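Local coordinates for protein DNA polymerase (Pyrobaculum calidifontis, PDB 5MDN) that probably catalyses template-directed DNA synthesis, adding nucleotides from deoxyribonucleoside triphosphates to a growing DNA strand, as a family B DNA polymerase of a hyperthermophilic archaeon, at residues K591-V596 with G607-G612. Numbering follows the deposited sequence.
Sequences KDYERV and GLLRDG
The guanidinium of Arg610 has one face laid over the backbone of Glu594, whose CA sits 3.9 Å above the plane and over its centre, while the Asp592 carboxylate meets it at the edge, in plane through CG. The Tyr593 ring takes CB of Lys591 on one face, offset toward the rim, and has the carbonyl carbon of Leu608 at its edge. Leu609 runs alongside this ring, pointing the same way, and brings CD2 to within 3.6 Å of Tyr593 CE1; Tyr593 OH is hydrogen-bonded to Asp615. Close by, Gly607 leaves room for the ring, since a CB there would clash with CE1.

Asp592 has CG anti to its backbone N, and Arg610 bends at chi2 to meet it. The resulting salt bridge, 3.3 Å from Arg610 NE to Asp592 OD2, is weak as a hydrogen bond, and the two planes are turned 67° apart. Arg610 has its stronger partner outside the segments, where NH2 forms a salt bridge with Asp415 OD1. An alanine in place of Asp592 would remove the carboxylate at this edge and would probably leave the arginine's rotation less well fixed.

In the backbone of Glu594, N donates to Leu608 O at 2.6 Å, nearly along the C=O axis. Leu608 N returns a straighter bond to Arg595 O (2.9 Å, 166° at the hydrogen). The short segments 591-593 and 607-609 run at 99° to each other, and the chain turns a corner at Glu594, after which strand 595-598 pairs antiparallel with 605-609. Leu609 to Gly612 then forms a type I turn, closed by Gly612 N to Leu609 O. The arrangement is that of a β-hairpin, 595-598 with 605-609, within an antiparallel sheet, entered by a sharp bend from the neighbouring antiparallel sheet that holds 588-593.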
ATOM      1  N   LYS A 591      18.511  -4.066  -9.797  1.00 68.40           N
ATOM      2  CA  LYS A 591      18.014  -4.629 -11.044  1.00 64.84           C
ATOM      3  C   LYS A 591      19.169  -4.843 -12.011  1.00 61.12           C
ATOM      4  O   LYS A 591      20.091  -4.026 -12.080  1.00 61.34           O
ATOM      5  CB  LYS A 591      16.960  -3.719 -11.689  1.00 65.72           C
ATOM      6  CG  LYS A 591      15.684  -3.567 -10.880  1.00 69.84           C
ATOM      7  CD  LYS A 591      14.900  -4.867 -10.823  1.00 73.37           C
ATOM      8  CE  LYS A 591      13.711  -4.749  -9.882  1.00 71.06           C
ATOM      9  NZ  LYS A 591      12.597  -3.981 -10.500  1.00 68.91           N
ATOM     10  N   ASP A 592      19.110  -5.945 -12.755  1.00 61.29           N
ATOM     11  CA  ASP A 592      20.052  -6.237 -13.834  1.00 63.06           C
ATOM     12  C   ASP A 592      19.255  -6.229 -15.134  1.00 58.85           C
ATOM     13  O   ASP A 592      18.602  -7.220 -15.475  1.00 56.53           O
ATOM     14  CB  ASP A 592      20.757  -7.575 -13.610  1.00 67.76           C
ATOM     15  CG  ASP A 592      21.759  -7.901 -14.707  1.00 73.66           C
ATOM     16  OD1 ASP A 592      22.064  -7.011 -15.530  1.00 81.35           O
ATOM     17  OD2 ASP A 592      22.248  -9.050 -14.743  1.00 71.90           O
ATOM     18  N   TYR A 593      19.313  -5.114 -15.856  1.00 61.33           N
ATOM     19  CA  TYR A 593      18.557  -4.951 -17.089  1.00 62.67           C
ATOM     20  C   TYR A 593      19.401  -5.348 -18.294  1.00 65.60           C
ATOM     21  O   TYR A 593      20.570  -4.962 -18.398  1.00 66.53           O
ATOM     22  CB  TYR A 593      18.087  -3.506 -17.245  1.00 59.18           C
ATOM     23  CG  TYR A 593      17.024  -3.073 -16.263  1.00 58.21           C
ATOM     24  CD1 TYR A 593      15.793  -3.715 -16.211  1.00 58.75           C
ATOM     25  CD2 TYR A 593      17.244  -2.007 -15.401  1.00 58.75           C
ATOM     26  CE1 TYR A 593      14.816  -3.313 -15.318  1.00 58.81           C
ATOM     27  CE2 TYR A 593      16.275  -1.599 -14.507  1.00 59.01           C
ATOM     28  CZ  TYR A 593      15.063  -2.255 -14.469  1.00 59.77           C
ATOM     29  OH  TYR A 593      14.095  -1.852 -13.579  1.00 61.73           O
ATOM     30  N   GLU A 594      18.802  -6.124 -19.200  1.00 66.95           N
ATOM     31  CA  GLU A 594      19.447  -6.397 -20.479  1.00 65.65           C
ATOM     32  C   GLU A 594      19.478  -5.146 -21.349  1.00 65.31           C
ATOM     33  O   GLU A 594      20.465  -4.896 -22.053  1.00 64.10           O
ATOM     34  CB  GLU A 594      18.725  -7.539 -21.192  1.00 66.08           C
ATOM     35  CG  GLU A 594      19.399  -8.011 -22.467  1.00 68.30           C
ATOM     36  CD  GLU A 594      18.717  -9.227 -23.063  1.00 70.56           C
ATOM     37  OE1 GLU A 594      17.833  -9.800 -22.393  1.00 74.06           O
ATOM     38  OE2 GLU A 594      19.064  -9.610 -24.200  1.00 72.29           O
ATOM     39  N   ARG A 595      18.408  -4.354 -21.317  1.00 61.73           N
ATOM     40  CA  ARG A 595      18.334  -3.107 -22.062  1.00 62.32           C
ATOM     41  C   ARG A 595      17.387  -2.157 -21.341  1.00 60.26           C
ATOM     42  O   ARG A 595      16.455  -2.587 -20.658  1.00 61.30           O
ATOM     43  CB  ARG A 595      17.893  -3.353 -23.512  1.00 63.64           C
ATOM     44  CG  ARG A 595      18.575  -2.448 -24.527  1.00 64.29           C
ATOM     45  CD  ARG A 595      18.624  -3.049 -25.929  1.00 65.14           C
ATOM     46  NE  ARG A 595      19.430  -4.266 -25.985  1.00 66.80           N
ATOM     47  CZ  ARG A 595      18.941  -5.494 -26.135  1.00 69.67           C
ATOM     48  NH1 ARG A 595      17.636  -5.688 -26.254  1.00 71.10           N
ATOM     49  NH2 ARG A 595      19.768  -6.530 -26.175  1.00 70.88           N
ATOM     50  N   VAL A 596      17.633  -0.858 -21.506  1.00 61.07           N
ATOM     51  CA  VAL A 596      16.879   0.193 -20.826  1.00 60.61           C
ATOM     52  C   VAL A 596      16.593   1.305 -21.825  1.00 59.45           C
ATOM     53  O   VAL A 596      17.437   1.635 -22.663  1.00 56.81           O
ATOM     54  CB  VAL A 596      17.640   0.754 -19.601  1.00 60.93           C
ATOM     55  CG1 VAL A 596      16.895   1.931 -18.985  1.00 59.66           C
ATOM     56  CG2 VAL A 596      17.848  -0.321 -18.560  1.00 61.00           C
ATOM     57  N   GLY A 607      12.485  -1.129 -18.753  1.00 58.04           N
ATOM     58  CA  GLY A 607      13.655  -1.976 -18.637  1.00 57.79           C
ATOM     59  C   GLY A 607      13.360  -3.445 -18.847  1.00 57.45           C
ATOM     60  O   GLY A 607      12.320  -3.948 -18.412  1.00 58.21           O
ATOM     61  N   LEU A 608      14.275  -4.143 -19.515  1.00 57.01           N
ATOM     62  CA  LEU A 608      14.111  -5.552 -19.859  1.00 58.85           C
ATOM     63  C   LEU A 608      15.010  -6.375 -18.945  1.00 60.35           C
ATOM     64  O   LEU A 608      16.239  -6.280 -19.025  1.00 60.13           O
ATOM     65  CB  LEU A 608      14.446  -5.792 -21.330  1.00 60.74           C
ATOM     66  CG  LEU A 608      14.458  -7.239 -21.829  1.00 61.49           C
ATOM     67  CD1 LEU A 608      13.096  -7.888 -21.651  1.00 62.70           C
ATOM     68  CD2 LEU A 608      14.895  -7.293 -23.285  1.00 61.02           C
ATOM     69  N   LEU A 609      14.396  -7.178 -18.082  1.00 61.26           N
ATOM     70  CA  LEU A 609      15.143  -8.023 -17.164  1.00 63.13           C
ATOM     71  C   LEU A 609      15.663  -9.267 -17.881  1.00 66.80           C
ATOM     72  O   LEU A 609      15.200  -9.633 -18.965  1.00 66.73           O
ATOM     73  CB  LEU A 609      14.274  -8.426 -15.972  1.00 62.96           C
ATOM     74  CG  LEU A 609      13.781  -7.293 -15.068  1.00 60.40           C
ATOM     75  CD1 LEU A 609      12.682  -7.788 -14.143  1.00 59.78           C
ATOM     76  CD2 LEU A 609      14.936  -6.713 -14.269  1.00 59.23           C
ATOM     77  N   ARG A 610      16.650  -9.914 -17.255  1.00 66.75           N
ATOM     78  CA  ARG A 610      17.275 -11.086 -17.860  1.00 68.94           C
ATOM     79  C   ARG A 610      16.277 -12.218 -18.076  1.00 71.66           C
ATOM     80  O   ARG A 610      16.412 -12.985 -19.037  1.00 77.36           O
ATOM     81  CB  ARG A 610      18.438 -11.566 -16.992  1.00 69.38           C
ATOM     82  CG  ARG A 610      19.557 -10.551 -16.825  1.00 71.50           C
ATOM     83  CD  ARG A 610      20.370 -10.400 -18.100  1.00 71.07           C
ATOM     84  NE  ARG A 610      21.425  -9.398 -17.963  1.00 69.39           N
ATOM     85  CZ  ARG A 610      22.170  -8.953 -18.970  1.00 67.65           C
ATOM     86  NH1 ARG A 610      21.981  -9.421 -20.197  1.00 65.75           N
ATOM     87  NH2 ARG A 610      23.109  -8.042 -18.750  1.00 66.31           N
ATOM     88  N   ASP A 611      15.276 -12.342 -17.205  1.00 69.27           N
ATOM     89  CA  ASP A 611      14.263 -13.378 -17.356  1.00 67.98           C
ATOM     90  C   ASP A 611      13.200 -13.032 -18.392  1.00 65.51           C
ATOM     91  O   ASP A 611      12.305 -13.849 -18.632  1.00 67.28           O
ATOM     92  CB  ASP A 611      13.599 -13.671 -16.004  1.00 70.57           C
ATOM     93  CG  ASP A 611      12.853 -12.475 -15.441  1.00 71.97           C
ATOM     94  OD1 ASP A 611      13.000 -11.359 -15.985  1.00 66.74           O
ATOM     95  OD2 ASP A 611      12.116 -12.653 -14.448  1.00 75.77           O
ATOM     96  N   GLY A 612      13.272 -11.851 -19.005  1.00 64.20           N
ATOM     97  CA  GLY A 612      12.349 -11.454 -20.045  1.00 65.45           C
ATOM     98  C   GLY A 612      11.248 -10.512 -19.604  1.00 64.10           C
ATOM     99  O   GLY A 612      10.558  -9.950 -20.465  1.00 62.29           O
TER